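Local atomic coordinates of CpuTA1 (Curtobacterium pusillum, PDB entry 5K3W), a protein that belongs to the class IV aminotransferase family and binds pyridoxal-5'-phosphate. Residues P66-L69 with E70-G74; S143-R146 with L147-V151; P224-D227 with Q228-A232; T234-A237 with A238-F242; A291-A294 with D295-Y299. All coordinates share one frame; numbering follows the deposited sequence.

From the N terminus, the five contacts follow one another in series; none nests or crosses. Each is local, within one continuous run of chain. Interaction 1 closes the turn from strand 65-66 into helix 69-82. Interaction 2 makes the turn that leads into strand 149-155. Interaction 3 folds the loop after strand 220-224, and interaction 4, which adjoins it in sequence, begins helix 234-245. Both touch pyridoxal-5'-phosphate. Interaction 5 lies on the final helix 290-307. In space, interaction 1 meets interaction 4 through His72 and Thr234. Interaction 5 packs against interaction 4 through Tyr299 and Leu296, and against interaction 2 through Asn297 and Arg146.

Interaction 1: P66-L69 with E70-G74; sequences PQAL and ELHLG
The backbone N of His72 donates to Ala68 O over 2.9 Å. The bond is almost straight, 173° at the hydrogen. It closes the first turn of helix 69-82, and Ala68 is the N-cap residue. One residue further on, Leu73 N bonds to Leu69 O, also at 2.9 Å. Beside this bond the CD1 methyl of Leu69 reaches CG of Leu73 at 4.3 Å. The His72 ring reaches back toward the preceding loop. Its CG stands anti to the carbonyl carbon (chi1 -79°), which carries CD2 that way. There CD2 meets Gln67 O at 3.2 Å, with the oxygen in the ring plane, at the edge. This is a strand-to-helix junction: a short loop joins strand 65-66 to helix 69-82, and Ala68 takes left-handed helical angles. A water links loop and ring: it donates to Gln67 O and lies 3.0 Å from His72 NE2. The other ring nitrogen, ND1, is hydrogen-bonded to Glu57, so both nitrogens help fix the ring's rotation. His72 belongs to the pyridoxal-5'-phosphate pocket and touches the cofactor. The Gln67 amide bonds to Leu300 O and to Gln274. Glu70 forms a salt bridge with Arg94 of helix 90-108.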
loop_
_atom_site.group_PDB
_atom_site.type_symbol
_atom_site.label_atom_id
_atom_site.label_comp_id
_atom_site.label_asym_id
_atom_site.label_seq_id
_atom_site.Cartn_x
_atom_site.Cartn_y
_atom_site.Cartn_z
ATOM N N PRO A 66 20.475 8.447 -16.412
ATOM C CA PRO A 66 19.904 7.784 -15.232
ATOM C C PRO A 66 20.999 7.142 -14.389
ATOM O O PRO A 66 21.834 6.388 -14.893
ATOM C CB PRO A 66 18.975 6.723 -15.839
ATOM C CG PRO A 66 18.870 7.057 -17.295
ATOM C CD PRO A 66 20.130 7.749 -17.658
ATOM N N GLN A 67 20.982 7.418 -13.091
ATOM C CA GLN A 67 22.009 6.873 -12.213
ATOM C C GLN A 67 21.686 5.445 -11.789
ATOM O O GLN A 67 20.553 5.130 -11.410
ATOM C CB GLN A 67 22.165 7.736 -10.965
ATOM C CG GLN A 67 22.653 9.130 -11.215
ATOM C CD GLN A 67 22.934 9.853 -9.914
ATOM O OE1 GLN A 67 22.183 9.729 -8.943
ATOM N NE2 GLN A 67 24.030 10.591 -9.875
ATOM N N ALA A 68 22.702 4.582 -11.832
ATOM C CA ALA A 68 22.585 3.220 -11.321
ATOM C C ALA A 68 21.444 2.467 -12.005
ATOM O O ALA A 68 20.747 1.659 -11.382
ATOM C CB ALA A 68 22.404 3.224 -9.798
ATOM N N LEU A 69 21.268 2.717 -13.304
ATOM C CA LEU A 69 20.077 2.230 -13.999
ATOM C C LEU A 69 19.935 0.717 -13.880
ATOM O O LEU A 69 18.829 0.209 -13.664
ATOM C CB LEU A 69 20.099 2.658 -15.474
ATOM C CG LEU A 69 18.859 2.252 -16.286
ATOM C CD1 LEU A 69 17.585 2.803 -15.654
ATOM C CD2 LEU A 69 18.936 2.658 -17.753
ATOM N N GLU A 70 21.040 -0.021 -14.017
ATOM C CA GLU A 70 20.944 -1.481 -14.007
ATOM C C GLU A 70 20.600 -2.005 -12.617
ATOM O O GLU A 70 19.799 -2.933 -12.487
ATOM C CB GLU A 70 22.249 -2.105 -14.525
ATOM C CG GLU A 70 22.225 -3.626 -14.680
ATOM C CD GLU A 70 21.345 -4.119 -15.840
ATOM O OE1 GLU A 70 21.000 -3.333 -16.742
ATOM O OE2 GLU A 70 20.993 -5.311 -15.857
ATOM N N LEU A 71 21.200 -1.433 -11.569
ATOM C CA LEU A 71 20.799 -1.755 -10.202
ATOM C C LEU A 71 19.308 -1.512 -9.987
ATOM O O LEU A 71 18.602 -2.374 -9.449
ATOM C CB LEU A 71 21.595 -0.920 -9.210
ATOM C CG LEU A 71 22.911 -1.409 -8.642
ATOM C CD1 LEU A 71 23.240 -0.514 -7.456
ATOM C CD2 LEU A 71 22.790 -2.876 -8.219
ATOM N N HIS A 72 18.814 -0.327 -10.378
ATOM C CA HIS A 72 17.390 -0.048 -10.220
ATOM C C HIS A 72 16.548 -1.096 -10.945
ATOM O O HIS A 72 15.560 -1.601 -10.395
ATOM C CB HIS A 72 17.045 1.360 -10.726
ATOM C CG HIS A 72 17.395 2.467 -9.771
ATOM N ND1 HIS A 72 16.666 2.732 -8.628
ATOM C CD2 HIS A 72 18.384 3.391 -9.802
ATOM C CE1 HIS A 72 17.200 3.757 -7.987
ATOM N NE2 HIS A 72 18.240 4.180 -8.683
ATOM N N LEU A 73 16.917 -1.438 -12.182
ATOM C CA LEU A 73 16.138 -2.427 -12.922
ATOM C C LEU A 73 16.196 -3.776 -12.241
ATOM O O LEU A 73 15.195 -4.497 -12.194
ATOM C CB LEU A 73 16.643 -2.556 -14.354
ATOM C CG LEU A 73 16.448 -1.350 -15.265
ATOM C CD1 LEU A 73 16.955 -1.703 -16.664
ATOM C CD2 LEU A 73 14.984 -0.894 -15.289
ATOM N N GLY A 74 17.379 -4.152 -11.746
ATOM C CA GLY A 74 17.497 -5.399 -11.015
ATOM C C GLY A 74 16.576 -5.434 -9.816
ATOM O O GLY A 74 15.923 -6.451 -9.552
HETATM O O HOH W 1 19.399 6.963 -9.005
#

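Interaction 2: S143-R146 with L147-V151; sequences SQQR and LGIRV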
loop_
_atom_site.group_PDB
_atom_site.type_symbol
_atom_site.label_atom_id
_atom_site.label_comp_id
_atom_site.label_asym_id
_atom_site.label_seq_id
_atom_site.Cartn_x
_atom_site.Cartn_y
_atom_site.Cartn_z
ATOM N N SER A 143 18.140 21.102 -2.071
ATOM C CA SER A 143 19.394 21.724 -1.657
ATOM C C SER A 143 19.439 21.935 -0.151
ATOM O O SER A 143 20.486 21.745 0.482
ATOM C CB SER A 143 19.583 23.053 -2.379
ATOM O OG SER A 143 18.418 23.841 -2.241
ATOM N N GLN A 144 18.321 22.346 0.439
ATOM C CA GLN A 144 18.302 22.575 1.879
ATOM C C GLN A 144 18.453 21.260 2.647
ATOM O O GLN A 144 19.289 21.154 3.553
ATOM C CB GLN A 144 17.014 23.305 2.262
ATOM C CG GLN A 144 17.096 24.021 3.578
ATOM C CD GLN A 144 18.303 24.934 3.644
ATOM O OE1 GLN A 144 18.658 25.589 2.653
ATOM N NE2 GLN A 144 18.959 24.968 4.807
ATOM N N GLN A 145 17.663 20.236 2.285
ATOM C CA GLN A 145 17.757 18.952 2.977
ATOM C C GLN A 145 19.160 18.351 2.858
ATOM O O GLN A 145 19.642 17.708 3.799
ATOM C CB GLN A 145 16.689 17.980 2.449
ATOM C CG GLN A 145 15.255 18.550 2.476
ATOM C CD GLN A 145 14.175 17.564 2.967
ATOM O OE1 GLN A 145 14.114 16.393 2.561
ATOM N NE2 GLN A 145 13.310 18.056 3.849
ATOM N N ARG A 146 19.844 18.569 1.731
ATOM C CA ARG A 146 21.217 18.096 1.602
ATOM C C ARG A 146 22.167 18.752 2.599
ATOM O O ARG A 146 23.283 18.250 2.777
ATOM C CB ARG A 146 21.714 18.312 0.174
ATOM C CG ARG A 146 21.005 17.433 -0.824
ATOM C CD ARG A 146 21.474 17.639 -2.248
ATOM N NE ARG A 146 20.610 16.872 -3.136
ATOM C CZ ARG A 146 20.553 17.004 -4.453
ATOM N NH1 ARG A 146 21.320 17.885 -5.079
ATOM N NH2 ARG A 146 19.713 16.249 -5.144
ATOM N N LEU A 147 21.754 19.833 3.270
ATOM C CA LEU A 147 22.582 20.448 4.299
ATOM C C LEU A 147 22.223 20.013 5.713
ATOM O O LEU A 147 23.036 20.208 6.626
ATOM C CB LEU A 147 22.495 21.978 4.220
ATOM C CG LEU A 147 22.854 22.661 2.892
ATOM C CD1 LEU A 147 22.787 24.169 3.033
ATOM C CD2 LEU A 147 24.213 22.223 2.386
ATOM N N GLY A 148 21.037 19.440 5.919
ATOM C CA GLY A 148 20.634 18.975 7.234
ATOM C C GLY A 148 19.146 18.725 7.388
ATOM O O GLY A 148 18.332 19.490 6.861
ATOM N N ILE A 149 18.784 17.650 8.101
ATOM C CA ILE A 149 17.403 17.312 8.426
ATOM C C ILE A 149 17.341 16.862 9.880
ATOM O O ILE A 149 18.298 16.292 10.412
ATOM C CB ILE A 149 16.831 16.187 7.528
ATOM C CG1 ILE A 149 17.787 14.993 7.487
ATOM C CG2 ILE A 149 16.507 16.677 6.130
ATOM C CD1 ILE A 149 17.217 13.784 6.759
ATOM N N ARG A 150 16.200 17.116 10.520
ATOM C CA ARG A 150 15.881 16.536 11.818
ATOM C C ARG A 150 15.072 15.253 11.636
ATOM O O ARG A 150 14.134 15.199 10.833
ATOM C CB ARG A 150 15.085 17.529 12.668
ATOM C CG ARG A 150 15.765 18.874 12.870
ATOM C CD ARG A 150 14.904 19.837 13.704
ATOM N NE ARG A 150 14.568 19.331 15.036
ATOM C CZ ARG A 150 15.359 19.417 16.104
ATOM N NH1 ARG A 150 16.555 19.977 16.019
ATOM N NH2 ARG A 150 14.962 18.924 17.264
ATOM N N VAL A 151 15.422 14.223 12.401
ATOM C CA VAL A 151 14.808 12.915 12.232
ATOM C C VAL A 151 14.319 12.387 13.580
ATOM O O VAL A 151 14.838 12.740 14.641
ATOM C CB VAL A 151 15.801 11.930 11.559
ATOM C CG1 VAL A 151 15.141 10.577 11.292
ATOM C CG2 VAL A 151 16.332 12.528 10.258
HETATM O O HOH W 2 19.045 22.384 6.694
#
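The side chain of Gln145 runs past Ile149, four residues on, just as the chain turns into strand 149-155. Its CB is 3.9 Å from CG2 of Ile149. CG stands beside the backbone N, and a bend at chi2 (-137°) brings the amide back over the same methyl. CD lies 4.0 Å from Ile149 CG2, and NE2 is only slightly farther off. At the tip, OE1 is hydrogen-bonded to Arg273. CB and the amide group both lie against the methyl, while the amide oxygen is held by that outside partner.

The backbone beneath makes a tight turn with helical angles over 143-146 but without regular helical bonds. Leu147 N donates to Gln144 O at 2.8 Å, and Gly148 N to Gln145 O at 3.1 Å. Both donors stand well above the carbonyl planes, off the lone pairs. Gly148 then swings the chain into an extended path. At its backbone angles (163°/140°) a CB would be jammed against the carbonyl O of Leu147, which calls for glycine. A water accepts a hydrogen bond from Gln144 NE2 at 3.2 Å and donates one to Gly148 O at 3.0 Å. CG of Leu147 sits 3.5 Å from Ser143 O. Arg146 extends away toward Glu113, with which it forms a salt bridge, and also bonds to Arg273 O and Val272 O. The turn is thus set mainly by backbone bonds and one bridging water, whereas Gln145 and Arg146 bond to the loop before strand 274-278, and Arg146 also to Glu113.

Interaction 3: P224-D227 with Q228-A232; sequences PQTD and QGILA. With PLP (pyridoxal-5'-phosphate), chain C.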
loop_
_atom_site.group_PDB
_atom_site.type_symbol
_atom_site.label_atom_id
_atom_site.label_comp_id
_atom_site.label_asym_id
_atom_site.label_seq_id
_atom_site.Cartn_x
_atom_site.Cartn_y
_atom_site.Cartn_z
ATOM N N PRO A 224 22.382 -0.750 8.080
ATOM C CA PRO A 224 21.661 -1.981 8.435
ATOM C C PRO A 224 21.721 -2.990 7.297
ATOM O O PRO A 224 21.446 -2.660 6.141
ATOM C CB PRO A 224 20.221 -1.498 8.685
ATOM C CG PRO A 224 20.341 -0.037 9.023
ATOM C CD PRO A 224 21.540 0.454 8.213
ATOM N N GLN A 225 22.087 -4.229 7.626
ATOM C CA GLN A 225 22.145 -5.254 6.594
ATOM C C GLN A 225 20.748 -5.491 6.018
ATOM O O GLN A 225 19.739 -5.345 6.704
ATOM C CB GLN A 225 22.772 -6.535 7.147
ATOM C CG GLN A 225 21.978 -7.258 8.219
ATOM C CD GLN A 225 22.697 -8.509 8.719
ATOM O OE1 GLN A 225 23.831 -8.436 9.192
ATOM N NE2 GLN A 225 22.045 -9.658 8.602
ATOM N N THR A 226 20.692 -5.835 4.733
ATOM C CA THR A 226 19.490 -5.653 3.926
ATOM C C THR A 226 18.618 -6.905 3.818
ATOM O O THR A 226 17.683 -6.931 3.011
ATOM C CB THR A 226 19.872 -5.159 2.519
ATOM O OG1 THR A 226 20.545 -6.203 1.802
ATOM C CG2 THR A 226 20.792 -3.962 2.617
ATOM N N ASP A 227 18.896 -7.938 4.598
ATOM C CA ASP A 227 17.919 -8.994 4.798
ATOM C C ASP A 227 16.975 -8.710 5.967
ATOM O O ASP A 227 16.124 -9.545 6.273
ATOM C CB ASP A 227 18.624 -10.327 5.013
ATOM C CG ASP A 227 19.521 -10.322 6.228
ATOM O OD1 ASP A 227 19.801 -9.230 6.768
ATOM O OD2 ASP A 227 19.968 -11.413 6.634
ATOM N N GLN A 228 17.090 -7.550 6.610
ATOM C CA GLN A 228 16.208 -7.193 7.715
ATOM C C GLN A 228 14.866 -6.643 7.230
ATOM O O GLN A 228 14.252 -5.810 7.905
ATOM C CB GLN A 228 16.896 -6.175 8.628
ATOM C CG GLN A 228 18.025 -6.763 9.471
ATOM C CD GLN A 228 18.849 -5.695 10.175
ATOM O OE1 GLN A 228 18.663 -5.421 11.366
ATOM N NE2 GLN A 228 19.771 -5.090 9.440
ATOM N N GLY A 229 14.395 -7.103 6.077
ATOM C CA GLY A 229 13.119 -6.624 5.576
ATOM C C GLY A 229 13.145 -5.170 5.152
ATOM O O GLY A 229 12.183 -4.440 5.406
ATOM N N ILE A 230 14.229 -4.744 4.496
ATOM C CA ILE A 230 14.446 -3.380 4.040
ATOM C C ILE A 230 14.955 -3.448 2.605
ATOM O O ILE A 230 15.352 -4.507 2.112
ATOM C CB ILE A 230 15.467 -2.623 4.918
ATOM C CG1 ILE A 230 16.871 -3.202 4.690
ATOM C CG2 ILE A 230 15.086 -2.709 6.384
ATOM C CD1 ILE A 230 17.973 -2.479 5.412
ATOM N N LEU A 231 14.983 -2.290 1.948
ATOM C CA LEU A 231 15.530 -2.206 0.603
ATOM C C LEU A 231 17.051 -2.165 0.643
ATOM O O LEU A 231 17.647 -1.581 1.549
ATOM C CB LEU A 231 15.009 -0.962 -0.119
ATOM C CG LEU A 231 13.694 -1.062 -0.891
ATOM C CD1 LEU A 231 12.547 -1.485 -0.016
ATOM C CD2 LEU A 231 13.392 0.281 -1.482
ATOM N N ALA A 232 17.679 -2.813 -0.335
ATOM C CA ALA A 232 19.087 -2.572 -0.622
ATOM C C ALA A 232 19.129 -1.319 -1.473
ATOM O O ALA A 232 18.669 -1.330 -2.617
ATOM C CB ALA A 232 19.724 -3.754 -1.349
HETATM N N1 PLP C . 14.005 2.516 1.613
HETATM C C2 PLP C . 12.807 2.642 0.974
HETATM C C2A PLP C . 11.529 2.149 1.626
HETATM C C3 PLP C . 12.768 3.211 -0.285
HETATM O O3 PLP C . 11.519 3.311 -0.916
HETATM C C4 PLP C . 13.928 3.638 -0.884
HETATM C C4A PLP C . 13.955 4.291 -2.239
HETATM C C5 PLP C . 15.125 3.519 -0.245
HETATM C C6 PLP C . 15.155 2.944 1.015
HETATM C C5A PLP C . 16.399 4.022 -0.913
HETATM O O4P PLP C . 16.641 3.406 -2.164
HETATM P P PLP C . 17.422 4.186 -3.316
HETATM O O1P PLP C . 18.723 4.752 -2.789
HETATM O O2P PLP C . 16.580 5.299 -3.891
HETATM O O3P PLP C . 17.768 3.223 -4.422
HETATM O O HOH W 3 15.145 -7.973 3.484
#
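Gln225 and Gln228 cross at about a right angle, with their amide planes 83° apart. They sit in a beta turn within the loop that joins strand 220-224 to helix 234-245, part of a beta-alpha-beta unit. The turn centres on Gln225 O. Gln228 NE2 donates to it over 2.7 Å, and the bond is nearly straight at 161°. The donor lies in the carbonyl plane, on a lone pair. The backbone N of Gln228 adds a weak bond to the same oxygen at 3.4 Å. The Gln228 side chain is extended beyond CG, which lets its amide reach back round the turn. On the way NE2 also passes CG of Gln225 at 3.3 Å.

Gln225 turns its own amide to the other partner. Its CG lies between the backbone N and the carbonyl carbon (chi1 66°), and the rest of the chain is extended. NE2 donates to the syn lone pair of Asp227 OD1 at 2.9 Å, with the oxygen close to the amide plane. The carboxylate in turn lies obliquely across the start of the Gln228 side chain.

Ile230 lies inside the curve. Its CD1 meets Pro224 O at 3.6 Å and also approaches the proline CB. Further on, Thr226 CG2 rests on CA of Ala232 at 3.9 Å. A water accepts weakly from Gly229 N and donates to Thr226 O, bridging the two residues. Leu231 points away from the turn into the cofactor pocket, where its CD2 methyl sits over the pyridine ring, 3.2 Å from C3 of pyridoxal-5'-phosphate.

Interaction 4: T234-A237 with A238-F242; sequences TTQA and AVFDF. With PLP (pyridoxal-5'-phosphate), chain C.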
loop_
_atom_site.group_PDB
_atom_site.type_symbol
_atom_site.label_atom_id
_atom_site.label_comp_id
_atom_site.label_asym_id
_atom_site.label_seq_id
_atom_site.Cartn_x
_atom_site.Cartn_y
_atom_site.Cartn_z
ATOM N N THR A 234 20.218 1.648 -3.834
ATOM C CA THR A 234 21.233 1.966 -4.826
ATOM C C THR A 234 22.119 3.113 -4.347
ATOM O O THR A 234 23.329 3.096 -4.593
ATOM C CB THR A 234 20.591 2.270 -6.186
ATOM O OG1 THR A 234 19.822 3.477 -6.133
ATOM C CG2 THR A 234 19.692 1.128 -6.618
ATOM N N THR A 235 21.564 4.080 -3.606
ATOM C CA THR A 235 22.386 5.195 -3.130
ATOM C C THR A 235 23.357 4.751 -2.040
ATOM O O THR A 235 24.532 5.139 -2.052
ATOM C CB THR A 235 21.495 6.330 -2.622
ATOM O OG1 THR A 235 20.493 6.613 -3.599
ATOM C CG2 THR A 235 22.314 7.597 -2.376
ATOM N N GLN A 236 22.885 3.928 -1.100
ATOM C CA GLN A 236 23.750 3.401 -0.047
ATOM C C GLN A 236 24.966 2.679 -0.625
ATOM O O GLN A 236 26.091 2.838 -0.125
ATOM C CB GLN A 236 22.944 2.466 0.861
ATOM C CG GLN A 236 23.769 1.722 1.882
ATOM C CD GLN A 236 24.352 0.423 1.326
ATOM O OE1 GLN A 236 23.628 -0.421 0.798
ATOM N NE2 GLN A 236 25.669 0.268 1.437
ATOM N N ALA A 237 24.767 1.862 -1.662
ATOM C CA ALA A 237 25.923 1.223 -2.281
ATOM C C ALA A 237 26.890 2.268 -2.827
ATOM O O ALA A 237 28.106 2.157 -2.635
ATOM C CB ALA A 237 25.488 0.247 -3.377
ATOM N N ALA A 238 26.378 3.309 -3.490
ATOM C CA ALA A 238 27.299 4.331 -3.977
ATOM C C ALA A 238 27.941 5.096 -2.827
ATOM O O ALA A 238 29.061 5.598 -2.971
ATOM C CB ALA A 238 26.594 5.294 -4.923
ATOM N N VAL A 239 27.256 5.189 -1.682
ATOM C CA VAL A 239 27.849 5.867 -0.535
ATOM C C VAL A 239 28.984 5.042 0.041
ATOM O O VAL A 239 30.007 5.586 0.467
ATOM C CB VAL A 239 26.796 6.168 0.542
ATOM C CG1 VAL A 239 27.505 6.574 1.843
ATOM C CG2 VAL A 239 25.855 7.256 0.068
ATOM N N PHE A 240 28.817 3.721 0.098
ATOM C CA PHE A 240 29.934 2.885 0.511
ATOM C C PHE A 240 31.123 3.065 -0.426
ATOM O O PHE A 240 32.276 3.123 0.021
ATOM C CB PHE A 240 29.501 1.423 0.582
ATOM C CG PHE A 240 28.893 1.045 1.908
ATOM C CD1 PHE A 240 28.503 2.028 2.802
ATOM C CD2 PHE A 240 28.740 -0.282 2.274
ATOM C CE1 PHE A 240 27.949 1.694 4.024
ATOM C CE2 PHE A 240 28.193 -0.620 3.499
ATOM C CZ PHE A 240 27.794 0.373 4.371
ATOM N N ASP A 241 30.867 3.176 -1.730
ATOM C CA ASP A 241 31.973 3.370 -2.657
ATOM C C ASP A 241 32.737 4.639 -2.316
ATOM O O ASP A 241 33.976 4.647 -2.298
ATOM C CB ASP A 241 31.464 3.404 -4.098
ATOM C CG ASP A 241 31.073 2.029 -4.601
ATOM O OD1 ASP A 241 30.426 1.932 -5.674
ATOM O OD2 ASP A 241 31.413 1.039 -3.910
ATOM N N PHE A 242 32.013 5.719 -2.017
ATOM C CA PHE A 242 32.671 6.972 -1.672
ATOM C C PHE A 242 33.589 6.788 -0.473
ATOM O O PHE A 242 34.771 7.153 -0.520
ATOM C CB PHE A 242 31.622 8.051 -1.407
ATOM C CG PHE A 242 32.166 9.295 -0.765
ATOM C CD1 PHE A 242 32.579 10.365 -1.537
ATOM C CD2 PHE A 242 32.253 9.400 0.612
ATOM C CE1 PHE A 242 33.072 11.513 -0.950
ATOM C CE2 PHE A 242 32.748 10.545 1.204
ATOM C CZ PHE A 242 33.161 11.602 0.422
HETATM N N1 PLP C . 14.005 2.516 1.613
HETATM C C2 PLP C . 12.807 2.642 0.974
HETATM C C2A PLP C . 11.529 2.149 1.626
HETATM C C3 PLP C . 12.768 3.211 -0.285
HETATM O O3 PLP C . 11.519 3.311 -0.916
HETATM C C4 PLP C . 13.928 3.638 -0.884
HETATM C C4A PLP C . 13.955 4.291 -2.239
HETATM C C5 PLP C . 15.125 3.519 -0.245
HETATM C C6 PLP C . 15.155 2.944 1.015
HETATM C C5A PLP C . 16.399 4.022 -0.913
HETATM O O4P PLP C . 16.641 3.406 -2.164
HETATM P P PLP C . 17.422 4.186 -3.316
HETATM O O1P PLP C . 18.723 4.752 -2.789
HETATM O O2P PLP C . 16.580 5.299 -3.891
HETATM O O3P PLP C . 17.768 3.223 -4.422
#
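Residues 234-237 and 238-242 form the first turns of helix 234-245, where four backbone bonds join residues four apart. Val239 N to Thr235 O is the shortest at 2.7 Å. Ala238 N to Thr234 O, at 3.2 Å, is the longest. Phe240 N reaches Gln236 O at 2.9 Å, and Asp241 N bonds to Ala237 O.

The N-terminal end of the helix faces the phosphate of pyridoxal-5'-phosphate. Thr234 gives O3P two bonds, one from its backbone N and one from OG1 at 2.7 Å. Thr235 does the same for O1P, with N at 3.0 Å and its hydroxyl closer. With its hydroxyl beside the backbone N (chi1 -49°), Thr235 presents both donors to O1P. This is a phosphate bound at a helix N terminus, within the beta-alpha-beta unit of strand 220-224, helix 234-245 and strand 250-253. The helix end probably adds to the hold on the anion. Arg75, Tyr178 and Ser271 also bond to the cofactor.

Gln236 bends at chi2 and sets its amide over the ring of Phe240, one turn on. NE2 lies 3.1 Å above the ring plane, over its centre. Amide and ring planes are 76° apart, and the amide stands steeply on the ring, its nitrogen foremost. NE2 also bonds to Tyr252 OH, and the Tyr252 ring meets Phe240 edge-to-face.

Interaction 5: A291-A294 with D295-Y299; sequences ALTA and DLNAY
Thr293 has OG1 beside its backbone N (chi1 -64°), which leaves CG2 anti to that N, and Asn297 has its CG beside the backbone N (chi1 -82°). The two side chains therefore lie side by side and point the same way. CG2 of Thr293 touches ND2 of Asn297 at 3.9 Å. The same ND2 is 3.6 Å from Thr293 O. The polar ends are used beyond the helix: Thr293 OG1 bonds to Trp267 NE1, and Asn297 OD1 accepts from the backbone N of Ala275. Arg146 packs against the Asn297 amide as well.

Asp295 lies on another side of the helix. Its CG also stands beside the backbone N, which brings the carboxylate carbon within 3.2 Å of Ala291 O. OD1 is 3.3 Å from that oxygen, and both are acceptors. OD2 forms a salt bridge with Arg246. The backbone bond from Asp295 N to Ala291 O is 2.8 Å long.

The next three bonds repeat the pattern, from Leu296 N to Leu292 O, Asn297 N to Thr293 O and Ala298 N to Ala294 O, each at 2.9 Å. Leu296 and Tyr299 turn toward helix 234-245, where they meet Phe242 and Asp241. Thr293 and Asn297 face strand 274-278. The exposed positions are alanines, while the inner side mixes leucine with hydrogen-bonded Thr293 and Asn297. This is a regular alpha-helix, the last in the chain, packed against helix 234-245 and strand 274-278.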
loop_
_atom_site.group_PDB
_atom_site.type_symbol
_atom_site.label_atom_id
_atom_site.label_comp_id
_atom_site.label_asym_id
_atom_site.label_seq_id
_atom_site.Cartn_x
_atom_site.Cartn_y
_atom_site.Cartn_z
ATOM N N ALA A 291 31.644 19.876 5.054
ATOM C CA ALA A 291 32.525 19.626 3.913
ATOM C C ALA A 291 32.455 18.172 3.468
ATOM O O ALA A 291 32.318 17.885 2.272
ATOM C CB ALA A 291 33.967 20.009 4.251
ATOM N N LEU A 292 32.555 17.239 4.419
ATOM C CA LEU A 292 32.502 15.825 4.069
ATOM C C LEU A 292 31.174 15.476 3.402
ATOM O O LEU A 292 31.137 14.703 2.436
ATOM C CB LEU A 292 32.723 14.984 5.323
ATOM C CG LEU A 292 32.556 13.472 5.197
ATOM C CD1 LEU A 292 33.771 12.824 4.521
ATOM C CD2 LEU A 292 32.260 12.831 6.563
ATOM N N THR A 293 30.072 16.054 3.887
ATOM C CA THR A 293 28.772 15.763 3.293
ATOM C C THR A 293 28.633 16.411 1.920
ATOM O O THR A 293 28.097 15.799 0.985
ATOM C CB THR A 293 27.657 16.221 4.234
ATOM O OG1 THR A 293 27.720 15.459 5.450
ATOM C CG2 THR A 293 26.300 16.033 3.586
ATOM N N ALA A 294 29.109 17.648 1.780
ATOM C CA ALA A 294 29.137 18.281 0.466
ATOM C C ALA A 294 29.969 17.463 -0.517
ATOM O O ALA A 294 29.614 17.348 -1.695
ATOM C CB ALA A 294 29.681 19.710 0.579
ATOM N N ASP A 295 31.077 16.887 -0.051
ATOM C CA ASP A 295 31.860 16.018 -0.919
ATOM C C ASP A 295 31.089 14.749 -1.261
ATOM O O ASP A 295 31.158 14.255 -2.393
ATOM C CB ASP A 295 33.194 15.663 -0.258
ATOM C CG ASP A 295 34.141 16.853 -0.153
ATOM O OD1 ASP A 295 33.792 17.943 -0.666
ATOM O OD2 ASP A 295 35.245 16.688 0.421
ATOM N N LEU A 296 30.373 14.191 -0.286
ATOM C CA LEU A 296 29.571 13.004 -0.548
ATOM C C LEU A 296 28.543 13.280 -1.637
ATOM O O LEU A 296 28.420 12.526 -2.614
ATOM C CB LEU A 296 28.891 12.563 0.746
ATOM C CG LEU A 296 28.032 11.314 0.664
ATOM C CD1 LEU A 296 28.867 10.109 0.249
ATOM C CD2 LEU A 296 27.380 11.094 2.008
ATOM N N ASN A 297 27.809 14.380 -1.494
ATOM C CA ASN A 297 26.788 14.707 -2.474
ATOM C C ASN A 297 27.400 15.003 -3.841
ATOM O O ASN A 297 26.844 14.605 -4.874
ATOM C CB ASN A 297 25.953 15.866 -1.954
ATOM C CG ASN A 297 24.888 15.397 -0.985
ATOM O OD1 ASN A 297 24.317 14.326 -1.177
ATOM N ND2 ASN A 297 24.636 16.165 0.067
ATOM N N ALA A 298 28.552 15.675 -3.868
ATOM C CA ALA A 298 29.229 15.913 -5.136
ATOM C C ALA A 298 29.662 14.599 -5.777
ATOM O O ALA A 298 29.504 14.409 -6.992
ATOM C CB ALA A 298 30.419 16.852 -4.929
ATOM N N TYR A 299 30.186 13.664 -4.981
ATOM C CA TYR A 299 30.460 12.335 -5.519
ATOM C C TYR A 299 29.186 11.682 -6.024
ATOM O O TYR A 299 29.146 11.149 -7.135
ATOM C CB TYR A 299 31.115 11.444 -4.467
ATOM C CG TYR A 299 31.299 10.013 -4.942
ATOM C CD1 TYR A 299 32.452 9.624 -5.612
ATOM C CD2 TYR A 299 30.320 9.050 -4.725
ATOM C CE1 TYR A 299 32.622 8.325 -6.051
ATOM C CE2 TYR A 299 30.481 7.751 -5.165
ATOM C CZ TYR A 299 31.635 7.389 -5.825
ATOM O OH TYR A 299 31.807 6.083 -6.264
#